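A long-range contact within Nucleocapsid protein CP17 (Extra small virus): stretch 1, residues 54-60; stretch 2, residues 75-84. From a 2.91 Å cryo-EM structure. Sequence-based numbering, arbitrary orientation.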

# COMPACT_ATOMS: atom_id res chain seq x y z
N THR A 54 -13.52 -13.34 -60.83
CA THR A 54 -13.67 -11.90 -60.85
C THR A 54 -12.32 -11.28 -61.17
O THR A 54 -11.35 -11.48 -60.43
CB THR A 54 -14.20 -11.41 -59.51
OG1 THR A 54 -15.35 -12.18 -59.14
CG2 THR A 54 -14.63 -9.97 -59.60
N THR A 55 -12.25 -10.55 -62.27
CA THR A 55 -10.99 -10.00 -62.74
C THR A 55 -11.27 -8.83 -63.67
O THR A 55 -12.28 -8.81 -64.37
CB THR A 55 -10.15 -11.08 -63.44
OG1 THR A 55 -8.79 -10.63 -63.59
CG2 THR A 55 -10.71 -11.42 -64.79
N TRP A 56 -10.36 -7.86 -63.67
CA TRP A 56 -10.42 -6.75 -64.60
C TRP A 56 -10.03 -7.20 -66.00
O TRP A 56 -9.21 -8.10 -66.18
CB TRP A 56 -9.49 -5.63 -64.17
CG TRP A 56 -9.81 -5.03 -62.86
CD1 TRP A 56 -9.40 -5.46 -61.65
CD2 TRP A 56 -10.61 -3.88 -62.63
NE1 TRP A 56 -9.90 -4.66 -60.67
CE2 TRP A 56 -10.65 -3.67 -61.25
CE3 TRP A 56 -11.31 -3.00 -63.45
CZ2 TRP A 56 -11.35 -2.63 -60.68
CZ3 TRP A 56 -12.00 -1.97 -62.88
CH2 TRP A 56 -12.02 -1.79 -61.52
N ILE A 57 -10.61 -6.54 -66.99
CA ILE A 57 -10.33 -6.80 -68.39
C ILE A 57 -10.09 -5.48 -69.10
O ILE A 57 -10.35 -4.40 -68.56
CB ILE A 57 -11.46 -7.60 -69.07
CG1 ILE A 57 -12.76 -6.81 -69.07
CG2 ILE A 57 -11.68 -8.86 -68.34
CD1 ILE A 57 -13.77 -7.36 -69.99
N ASP A 58 -9.57 -5.57 -70.31
CA ASP A 58 -9.31 -4.42 -71.16
C ASP A 58 -10.00 -4.64 -72.50
O ASP A 58 -9.95 -5.74 -73.05
CB ASP A 58 -7.81 -4.21 -71.37
CG ASP A 58 -7.19 -5.25 -72.27
OD1 ASP A 58 -7.53 -6.45 -72.12
OD2 ASP A 58 -6.36 -4.89 -73.13
N ILE A 59 -10.64 -3.60 -73.01
CA ILE A 59 -11.45 -3.68 -74.21
C ILE A 59 -10.83 -2.82 -75.30
O ILE A 59 -10.34 -1.72 -75.02
CB ILE A 59 -12.90 -3.27 -73.90
CG1 ILE A 59 -13.41 -4.11 -72.73
CG2 ILE A 59 -13.79 -3.49 -75.08
CD1 ILE A 59 -14.61 -3.58 -72.06
N ASP A 60 -10.85 -3.33 -76.53
CA ASP A 60 -10.03 -2.77 -77.60
C ASP A 60 -10.52 -1.39 -78.04
O ASP A 60 -9.74 -0.44 -78.11
CB ASP A 60 -10.00 -3.72 -78.81
CG ASP A 60 -11.39 -4.05 -79.33
OD1 ASP A 60 -12.36 -3.41 -78.88
OD2 ASP A 60 -11.51 -4.94 -80.19
N SER A 75 -19.19 -7.03 -76.96
CA SER A 75 -17.85 -6.53 -76.71
C SER A 75 -17.22 -7.22 -75.51
O SER A 75 -16.16 -7.85 -75.61
CB SER A 75 -17.89 -5.02 -76.49
OG SER A 75 -18.27 -4.34 -77.67
N TYR A 76 -17.86 -7.09 -74.34
CA TYR A 76 -17.37 -7.74 -73.15
C TYR A 76 -17.25 -9.24 -73.35
O TYR A 76 -16.30 -9.86 -72.87
CB TYR A 76 -18.31 -7.47 -71.98
CG TYR A 76 -18.46 -6.04 -71.55
CD1 TYR A 76 -19.37 -5.21 -72.16
CD2 TYR A 76 -17.73 -5.53 -70.49
CE1 TYR A 76 -19.52 -3.91 -71.75
CE2 TYR A 76 -17.88 -4.24 -70.08
CZ TYR A 76 -18.78 -3.43 -70.72
OH TYR A 76 -18.94 -2.13 -70.32
N ARG A 77 -18.20 -9.85 -74.06
CA ARG A 77 -18.16 -11.29 -74.27
C ARG A 77 -16.96 -11.70 -75.10
O ARG A 77 -16.25 -12.65 -74.73
CB ARG A 77 -19.45 -11.73 -74.93
CG ARG A 77 -19.87 -13.13 -74.58
CD ARG A 77 -21.15 -13.50 -75.24
NE ARG A 77 -22.30 -12.94 -74.56
CZ ARG A 77 -23.30 -12.30 -75.15
NH1 ARG A 77 -23.32 -12.11 -76.45
NH2 ARG A 77 -24.29 -11.85 -74.42
N ASN A 78 -16.72 -11.03 -76.22
CA ASN A 78 -15.58 -11.36 -77.06
C ASN A 78 -14.27 -11.10 -76.35
O ASN A 78 -13.29 -11.80 -76.60
CB ASN A 78 -15.65 -10.56 -78.35
CG ASN A 78 -16.70 -11.09 -79.31
OD1 ASN A 78 -17.84 -10.65 -79.30
ND2 ASN A 78 -16.30 -12.04 -80.14
N ARG A 79 -14.23 -10.10 -75.47
CA ARG A 79 -13.01 -9.86 -74.70
C ARG A 79 -12.85 -10.87 -73.57
O ARG A 79 -11.75 -11.06 -73.05
CB ARG A 79 -13.01 -8.44 -74.16
CG ARG A 79 -11.90 -8.12 -73.19
CD ARG A 79 -10.52 -8.34 -73.76
NE ARG A 79 -9.50 -8.09 -72.75
CZ ARG A 79 -9.15 -8.96 -71.81
NH1 ARG A 79 -9.74 -10.14 -71.74
NH2 ARG A 79 -8.21 -8.64 -70.94
N ILE A 80 -13.95 -11.50 -73.16
CA ILE A 80 -13.90 -12.51 -72.11
C ILE A 80 -13.63 -13.89 -72.67
O ILE A 80 -13.21 -14.78 -71.93
CB ILE A 80 -15.21 -12.46 -71.31
CG1 ILE A 80 -15.17 -11.29 -70.36
CG2 ILE A 80 -15.40 -13.70 -70.54
CD1 ILE A 80 -16.48 -10.85 -69.93
N THR A 81 -13.86 -14.09 -73.96
CA THR A 81 -13.46 -15.33 -74.60
C THR A 81 -11.95 -15.47 -74.68
O THR A 81 -11.45 -16.59 -74.85
CB THR A 81 -14.06 -15.42 -75.99
OG1 THR A 81 -13.58 -14.32 -76.77
CG2 THR A 81 -15.54 -15.34 -75.91
N LYS A 82 -11.23 -14.37 -74.59
CA LYS A 82 -9.79 -14.36 -74.62
C LYS A 82 -9.18 -14.68 -73.27
O LYS A 82 -7.95 -14.80 -73.17
CB LYS A 82 -9.29 -13.01 -75.10
CG LYS A 82 -9.68 -12.70 -76.51
CD LYS A 82 -9.45 -11.25 -76.82
CE LYS A 82 -9.76 -10.95 -78.27
NZ LYS A 82 -8.84 -11.67 -79.18
N LEU A 83 -10.00 -14.82 -72.25
CA LEU A 83 -9.56 -15.29 -70.95
C LEU A 83 -9.74 -16.79 -70.79
O LEU A 83 -9.28 -17.35 -69.79
CB LEU A 83 -10.32 -14.56 -69.85
CG LEU A 83 -10.27 -13.04 -69.87
CD1 LEU A 83 -11.37 -12.50 -69.04
CD2 LEU A 83 -8.96 -12.52 -69.37
N GLY A 84 -10.39 -17.45 -71.75
CA GLY A 84 -10.43 -18.88 -71.81
C GLY A 84 -11.76 -19.48 -72.20
O GLY A 84 -11.82 -20.42 -73.00

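What holds the strand to the helix through polar contacts? R79 and D58 supply every hydrogen bond that crosses between the two stretches. The CA-to-CB bond of R79 points toward the strand, and its guanidinium reaches the D58 carboxylate, where opposite charges meet in a salt bridge between R79 NH2 and D58 OD1 at 2.6 Å. R79 NE also donates to D58 OD1, again at 2.6 Å, so a single carboxylate oxygen receives two N-H groups from the same guanidinium. Both bonds have N-H...acceptor angles of 139°, bent well away from linear, as expected when one oxygen is shared by two nitrogens. The CA-to-CB bond of D58 points sideways, and with chi1 in the p well the end of the side chain comes nearer the helix.

Does the backbone of the strand take part as well? R79 NE is modelled 2.4 Å from D58 O, the carbonyl of the same residue, and this counts as a hydrogen bond at the edge of the guanidinium. It is very short, with an angle of only 119°, and the place of D58 O is itself less sure in the model, so the exact length deserves little weight. The neighbouring approach of D58 N to R79 NH2, at 3.4 Å, is different in kind: both atoms are donors, and no hydrogen bond joins them.

What do the apolar side chains pack against? The CA-to-CB bond of I57 points toward the helix, and I57 has the most area covered of any residue in the first stretch. Its two branches diverge: CD1 lies 4.2 Å from I80 CG1 and 3.8 Å from R79 CG, while I57 CG2 packs 3.7 Å from L83 CD1. I57 CA lies over one face of the R79 guanidinium, 3.8 Å from R79 NH2, so that charged group has carbon over one face and oxygen at its edge. Two residues on, I59 CD1 sits 3.9 Å from Y76 CE2 and makes an off-centre CH-pi contact, 4.3 Å from the centroid of the Y76 ring.

Which other polar groups find partners without crossing the contact? The main-chain N of R79 donates to S75 O at 3.0 Å, an ordinary helical bond, while its side chain bonds to D58. T81 N bonds to R77 O at 2.9 Å, and T81 OG1 donates to N78 O at 2.5 Å, both within the second stretch. The hydroxyls of S75 and Y76 are satisfied elsewhere in the structure; the closest approaches of Y76 to the strand are made by its ring carbons.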